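Side-chain contacts in acetone carboxylase alpha subunit (Xanthobacter autotrophicus Py2, PDB 5M45), which is the alpha subunit of a multi-chain carboxylase and belongs to the hydantoinase B/oxoprolinase family: residues 15-18 and 23-26; 30-35 and 98-103. All blocks are in the same frame, centred on the assembly; numbering follows the deposited sequence.

Contact 1 of 2, residues 15-18 and 23-26; sequences RGIV and TLKE
Gly-16 and Thr-23 bring their CA atoms to within 3.8 Å of each other, so the loop at the modelled N terminus doubles back and passes close against Thr-23, the residue just before helix 24-38. The glycine supplies no side chain to hold the two backbones apart, and its CA comes 3.6 Å from Thr-23 N. The methyl of Thr-23 adds to this seam, with CG2 lying beside Gly-16 CA.

Thr-23 is the N-cap residue, and with Glu-26 it illustrates a capping box. Its OG1 sits between the backbone N and the carbonyl carbon (chi1 66°) and from there accepts a bond of 3.0 Å from Glu-26 N, satisfying an amide of the first turn. In return, Thr-23 N gives its hydrogen to Glu-26 OE1 over 3.1 Å, nearly straight at 164°, although the oxygen is met from above the carboxylate plane. The two bonds fix the glutamate over the helix start.

The apolar half of the contact depends on the forked end of Leu-24. One branch, CD2, meets Val-18 CG2 at 3.7 Å, while the other, CD1, meets Ile-17 CD1 at 4.1 Å. Both hydrophobic partners cross the leucine at a slant. Val-18 CG2 also lies 3.9 Å from Thr-23 O, so this methyl covers the backbone where the loop becomes helix.

Glu-128 bridges the segments from outside, accepting Ile-17 N with OE2 and Leu-24 N with OE1. Strand 165-175 lies beside the loop: Ile-17 is hydrogen-bonded through the backbone to Leu-166, and Leu-24 rests on Leu-166 and Trp-169, seating the start of helix 24-38 against the antiparallel sheet.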
ATOM      1  N   ARG A  15      14.862  31.751 -11.837  1.00 32.64           N
ATOM      2  CA  ARG A  15      14.402  31.537 -13.253  1.00 30.82           C
ATOM      3  C   ARG A  15      13.552  30.296 -13.339  1.00 28.54           C
ATOM      4  O   ARG A  15      13.950  29.259 -12.835  1.00 28.79           O
ATOM      5  CB  ARG A  15      15.602  31.394 -14.200  1.00 31.87           C
ATOM      6  CG  ARG A  15      15.215  31.466 -15.674  1.00 32.03           C
ATOM      7  CD  ARG A  15      16.367  31.130 -16.610  1.00 32.85           C
ATOM      8  NE  ARG A  15      15.916  30.920 -18.007  1.00 32.46           N
ATOM      9  CZ  ARG A  15      15.737  31.879 -18.930  1.00 32.76           C
ATOM     10  NH1 ARG A  15      15.959  33.169 -18.646  1.00 34.35           N
ATOM     11  NH2 ARG A  15      15.326  31.560 -20.158  1.00 31.01           N
ATOM     12  N   GLY A  16      12.377  30.393 -13.952  1.00 25.79           N
ATOM     13  CA  GLY A  16      11.558  29.211 -14.202  1.00 23.38           C
ATOM     14  C   GLY A  16      12.141  28.316 -15.293  1.00 21.69           C
ATOM     15  O   GLY A  16      12.889  28.790 -16.182  1.00 21.81           O
ATOM     16  N   ILE A  17      11.811  27.027 -15.229  1.00 19.73           N
ATOM     17  CA  ILE A  17      12.397  26.028 -16.124  1.00 18.91           C
ATOM     18  C   ILE A  17      11.816  25.954 -17.530  1.00 18.30           C
ATOM     19  O   ILE A  17      12.460  25.370 -18.398  1.00 18.46           O
ATOM     20  CB  ILE A  17      12.386  24.595 -15.543  1.00 18.33           C
ATOM     21  CG1 ILE A  17      10.946  24.064 -15.405  1.00 17.69           C
ATOM     22  CG2 ILE A  17      13.135  24.556 -14.225  1.00 18.90           C
ATOM     23  CD1 ILE A  17      10.863  22.626 -14.941  1.00 17.57           C
ATOM     24  N   VAL A  18      10.614  26.490 -17.773  1.00 17.86           N
ATOM     25  CA  VAL A  18      10.020  26.417 -19.131  1.00 17.37           C
ATOM     26  C   VAL A  18      10.849  27.281 -20.081  1.00 18.24           C
ATOM     27  O   VAL A  18      11.422  28.306 -19.652  1.00 18.66           O
ATOM     28  CB  VAL A  18       8.545  26.867 -19.155  1.00 17.00           C
ATOM     29  CG1 VAL A  18       7.944  26.844 -20.566  1.00 16.71           C
ATOM     30  CG2 VAL A  18       7.709  25.991 -18.225  1.00 16.76           C
ATOM     31  N   THR A  23       8.075  29.888 -14.853  1.00 16.54           N
ATOM     32  CA  THR A  23       7.830  28.611 -14.134  1.00 16.09           C
ATOM     33  C   THR A  23       6.709  27.804 -14.837  1.00 15.41           C
ATOM     34  O   THR A  23       5.917  28.353 -15.619  1.00 14.90           O
ATOM     35  CB  THR A  23       7.405  28.816 -12.638  1.00 16.31           C
ATOM     36  OG1 THR A  23       6.120  29.472 -12.559  1.00 16.32           O
ATOM     37  CG2 THR A  23       8.451  29.637 -11.880  1.00 16.81           C
ATOM     38  N   LEU A  24       6.660  26.511 -14.549  1.00 15.10           N
ATOM     39  CA  LEU A  24       5.543  25.663 -15.045  1.00 15.02           C
ATOM     40  C   LEU A  24       4.166  26.258 -14.728  1.00 15.26           C
ATOM     41  O   LEU A  24       3.295  26.316 -15.608  1.00 15.09           O
ATOM     42  CB  LEU A  24       5.654  24.234 -14.507  1.00 14.67           C
ATOM     43  CG  LEU A  24       6.768  23.343 -15.055  1.00 14.40           C
ATOM     44  CD1 LEU A  24       6.908  22.118 -14.156  1.00 14.37           C
ATOM     45  CD2 LEU A  24       6.517  22.909 -16.489  1.00 14.02           C
ATOM     46  N   LYS A  25       3.971  26.706 -13.492  1.00 16.27           N
ATOM     47  CA  LYS A  25       2.671  27.272 -13.068  1.00 16.96           C
ATOM     48  C   LYS A  25       2.375  28.620 -13.748  1.00 16.84           C
ATOM     49  O   LYS A  25       1.253  28.834 -14.190  1.00 16.62           O
ATOM     50  CB  LYS A  25       2.583  27.410 -11.532  1.00 18.13           C
ATOM     51  CG  LYS A  25       1.215  27.924 -11.057  1.00 19.08           C
ATOM     52  CD  LYS A  25       1.004  27.776  -9.562  1.00 20.20           C
ATOM     53  CE  LYS A  25      -0.188  28.594  -9.032  1.00 21.21           C
ATOM     54  NZ  LYS A  25      -1.434  28.305  -9.805  1.00 21.65           N
ATOM     55  N   GLU A  26       3.378  29.504 -13.848  1.00 17.07           N
ATOM     56  CA  GLU A  26       3.224  30.795 -14.553  1.00 17.49           C
ATOM     57  C   GLU A  26       2.794  30.571 -16.007  1.00 17.11           C
ATOM     58  O   GLU A  26       1.866  31.251 -16.500  1.00 16.90           O
ATOM     59  CB  GLU A  26       4.516  31.627 -14.513  1.00 18.28           C
ATOM     60  CG  GLU A  26       4.766  32.327 -13.173  1.00 19.06           C
ATOM     61  CD  GLU A  26       6.186  32.861 -13.000  1.00 20.00           C
ATOM     62  OE1 GLU A  26       7.043  32.610 -13.898  1.00 20.05           O
ATOM     63  OE2 GLU A  26       6.411  33.523 -11.944  1.00 20.46           O
TER

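Contact 2 of 2, residues 30-35 and 98-103; sequences RLMAAT and AGDSLL
Leu-31 O is gripped by two donors of a single residue, Thr-35 OG1 at 2.8 Å and Thr-35 N at 3.0 Å, on the helix that packs against the turn of a beta hairpin. That hairpin joins strands 90-95 and 101-104 at one margin of the antiparallel sheet. The two donors reach the carbonyl oxygen from opposite faces of its plane; the hydroxyl is tilted 32° from that plane, whereas the amide makes the ordinary helical bond. The threonine hydroxyl also accepts a bond from Ala-42 N, tying the helix to the loop that follows it.

Across the interface the touching is sparse and apolar at one end. Leu-31 points toward the hairpin, and its CD1 branch meets Ala-98 CB at 3.9 Å, methyl against methyl. Tyr-265 of helix 257-282 also touches this leucine. In the turn itself, Gly-99 has the positive phi (80°) that glycine accepts readily, and the chain then runs through Asp-100 into the strand.

Asp-100 is held firmly from outside: OD2 bonds to Tyr-41 OH, while OD1 receives Tyr-376 OH and the ammonium of Lys-120. The last two residues line the pocket of the bound 3,6,9,12,15-pentaoxaheptadecan-1-ol, whose nearest approach to the aspartate side chain is about 4 Å. The Met-32 and Asp-100 side chains approach each other from opposite directions, and bends at chi2 and chi3 (92°) leave Met-32 CE 4.1 Å from Asp-100 OD2.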
ATOM      1  N   ARG A  30      -1.042  31.481 -17.558  1.00 18.50           N
ATOM      2  CA  ARG A  30      -1.134  32.447 -18.671  1.00 18.76           C
ATOM      3  C   ARG A  30      -1.970  31.848 -19.803  1.00 18.36           C
ATOM      4  O   ARG A  30      -2.882  32.488 -20.322  1.00 18.62           O
ATOM      5  CB  ARG A  30       0.273  32.868 -19.180  1.00 18.84           C
ATOM      6  CG  ARG A  30       0.251  33.702 -20.461  1.00 19.73           C
ATOM      7  CD  ARG A  30       1.595  34.318 -20.843  1.00 20.25           C
ATOM      8  NE  ARG A  30       2.593  33.275 -21.148  1.00 19.73           N
ATOM      9  CZ  ARG A  30       2.776  32.678 -22.331  1.00 19.59           C
ATOM     10  NH1 ARG A  30       2.033  32.943 -23.368  1.00 20.06           N
ATOM     11  NH2 ARG A  30       3.770  31.796 -22.496  1.00 19.23           N
ATOM     12  N   LEU A  31      -1.687  30.605 -20.150  1.00 17.57           N
ATOM     13  CA  LEU A  31      -2.428  29.914 -21.209  1.00 17.53           C
ATOM     14  C   LEU A  31      -3.907  29.662 -20.874  1.00 17.49           C
ATOM     15  O   LEU A  31      -4.777  29.823 -21.743  1.00 17.67           O
ATOM     16  CB  LEU A  31      -1.731  28.613 -21.591  1.00 17.07           C
ATOM     17  CG  LEU A  31      -0.279  28.729 -22.082  1.00 17.28           C
ATOM     18  CD1 LEU A  31       0.245  27.325 -22.425  1.00 17.16           C
ATOM     19  CD2 LEU A  31      -0.136  29.625 -23.274  1.00 17.71           C
ATOM     20  N   MET A  32      -4.195  29.281 -19.637  1.00 17.44           N
ATOM     21  CA  MET A  32      -5.585  29.043 -19.225  1.00 18.25           C
ATOM     22  C   MET A  32      -6.407  30.354 -19.192  1.00 19.10           C
ATOM     23  O   MET A  32      -7.586  30.370 -19.579  1.00 19.29           O
ATOM     24  CB  MET A  32      -5.666  28.305 -17.870  1.00 18.25           C
ATOM     25  CG  MET A  32      -5.076  26.888 -17.863  1.00 17.85           C
ATOM     26  SD  MET A  32      -5.787  25.704 -19.047  1.00 17.62           S
ATOM     27  CE  MET A  32      -4.676  25.953 -20.449  1.00 16.76           C
ATOM     28  N   ALA A  33      -5.775  31.436 -18.753  1.00 19.49           N
ATOM     29  CA  ALA A  33      -6.448  32.755 -18.721  1.00 20.73           C
ATOM     30  C   ALA A  33      -6.800  33.262 -20.135  1.00 20.82           C
ATOM     31  O   ALA A  33      -7.874  33.843 -20.340  1.00 21.26           O
ATOM     32  CB  ALA A  33      -5.574  33.789 -17.967  1.00 21.20           C
ATOM     33  N   ALA A  34      -5.889  33.047 -21.088  1.00 20.29           N
ATOM     34  CA  ALA A  34      -6.119  33.446 -22.494  1.00 20.55           C
ATOM     35  C   ALA A  34      -7.213  32.560 -23.144  1.00 20.59           C
ATOM     36  O   ALA A  34      -8.025  33.071 -23.926  1.00 21.20           O
ATOM     37  CB  ALA A  34      -4.840  33.392 -23.315  1.00 20.02           C
ATOM     38  N   THR A  35      -7.237  31.262 -22.789  1.00 19.78           N
ATOM     39  CA  THR A  35      -8.302  30.350 -23.222  1.00 19.56           C
ATOM     40  C   THR A  35      -9.676  30.819 -22.753  1.00 21.04           C
ATOM     41  O   THR A  35     -10.621  30.909 -23.543  1.00 21.01           O
ATOM     42  CB  THR A  35      -8.021  28.894 -22.781  1.00 18.70           C
ATOM     43  OG1 THR A  35      -6.722  28.495 -23.233  1.00 17.47           O
ATOM     44  CG2 THR A  35      -9.082  27.913 -23.366  1.00 18.66           C
ATOM     45  N   ALA A  98       2.698  22.762 -20.770  1.00 14.84           N
ATOM     46  CA  ALA A  98       1.534  22.935 -19.881  1.00 14.89           C
ATOM     47  C   ALA A  98       0.765  21.645 -19.585  1.00 14.79           C
ATOM     48  O   ALA A  98      -0.273  21.696 -18.909  1.00 14.82           O
ATOM     49  CB  ALA A  98       0.583  23.986 -20.456  1.00 15.04           C
ATOM     50  N   GLY A  99       1.234  20.503 -20.092  1.00 14.70           N
ATOM     51  CA  GLY A  99       0.543  19.219 -19.913  1.00 14.38           C
ATOM     52  C   GLY A  99      -0.647  18.921 -20.830  1.00 14.37           C
ATOM     53  O   GLY A  99      -1.404  17.994 -20.568  1.00 14.07           O
ATOM     54  N   ASP A 100      -0.830  19.708 -21.892  1.00 14.35           N
ATOM     55  CA  ASP A 100      -1.837  19.417 -22.902  1.00 14.49           C
ATOM     56  C   ASP A 100      -1.273  18.527 -24.028  1.00 14.55           C
ATOM     57  O   ASP A 100      -0.197  18.791 -24.540  1.00 14.18           O
ATOM     58  CB  ASP A 100      -2.374  20.719 -23.478  1.00 14.68           C
ATOM     59  CG  ASP A 100      -3.120  21.548 -22.428  1.00 14.97           C
ATOM     60  OD1 ASP A 100      -4.128  20.993 -21.894  1.00 15.08           O
ATOM     61  OD2 ASP A 100      -2.751  22.712 -22.179  1.00 15.10           O
ATOM     62  N   SER A 101      -2.010  17.487 -24.413  1.00 14.91           N
ATOM     63  CA  SER A 101      -1.536  16.530 -25.427  1.00 15.14           C
ATOM     64  C   SER A 101      -1.603  17.138 -26.815  1.00 15.32           C
ATOM     65  O   SER A 101      -2.561  17.875 -27.122  1.00 15.54           O
ATOM     66  CB  SER A 101      -2.342  15.222 -25.394  1.00 15.43           C
ATOM     67  OG  SER A 101      -3.698  15.448 -25.751  1.00 16.09           O
ATOM     68  N   LEU A 102      -0.573  16.869 -27.619  1.00 15.10           N
ATOM     69  CA  LEU A 102      -0.499  17.253 -29.033  1.00 15.43           C
ATOM     70  C   LEU A 102      -0.862  16.097 -29.983  1.00 14.85           C
ATOM     71  O   LEU A 102      -1.505  16.311 -30.989  1.00 15.13           O
ATOM     72  CB  LEU A 102       0.951  17.564 -29.443  1.00 15.94           C
ATOM     73  CG  LEU A 102       1.986  18.563 -29.101  1.00 16.65           C
ATOM     74  CD1 LEU A 102       2.426  18.556 -27.665  1.00 16.79           C
ATOM     75  CD2 LEU A 102       3.186  18.260 -30.016  1.00 16.77           C
ATOM     76  N   LEU A 103      -0.309  14.911 -29.719  1.00 14.65           N
ATOM     77  CA  LEU A 103      -0.470  13.696 -30.549  1.00 14.38           C
ATOM     78  C   LEU A 103      -0.392  12.451 -29.647  1.00 13.95           C
ATOM     79  O   LEU A 103       0.271  12.458 -28.571  1.00 13.93           O
ATOM     80  CB  LEU A 103       0.663  13.603 -31.585  1.00 14.73           C
ATOM     81  CG  LEU A 103       0.659  14.676 -32.680  1.00 15.20           C
ATOM     82  CD1 LEU A 103       1.908  14.710 -33.506  1.00 15.24           C
ATOM     83  CD2 LEU A 103      -0.511  14.491 -33.636  1.00 15.62           C
TER

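How the contacts relate
Following the chain from the N terminus, contact 1 closes first: residues 15-18 and 23-26 bracket a loop of four residues and settle the start of helix 24-38. The same helix then carries residues 30-35 into contact 2, which closes a far longer excursion of 62 residues, much of it helical, before the chain returns at 98-103. The two closures are in series, neither nested nor crossed, with centres 14 Å apart. They illustrate how one helix can be secured twice, by a local turn at its beginning and by a distant hairpin farther along, so that the N-terminal segment is joined to the antiparallel sheet.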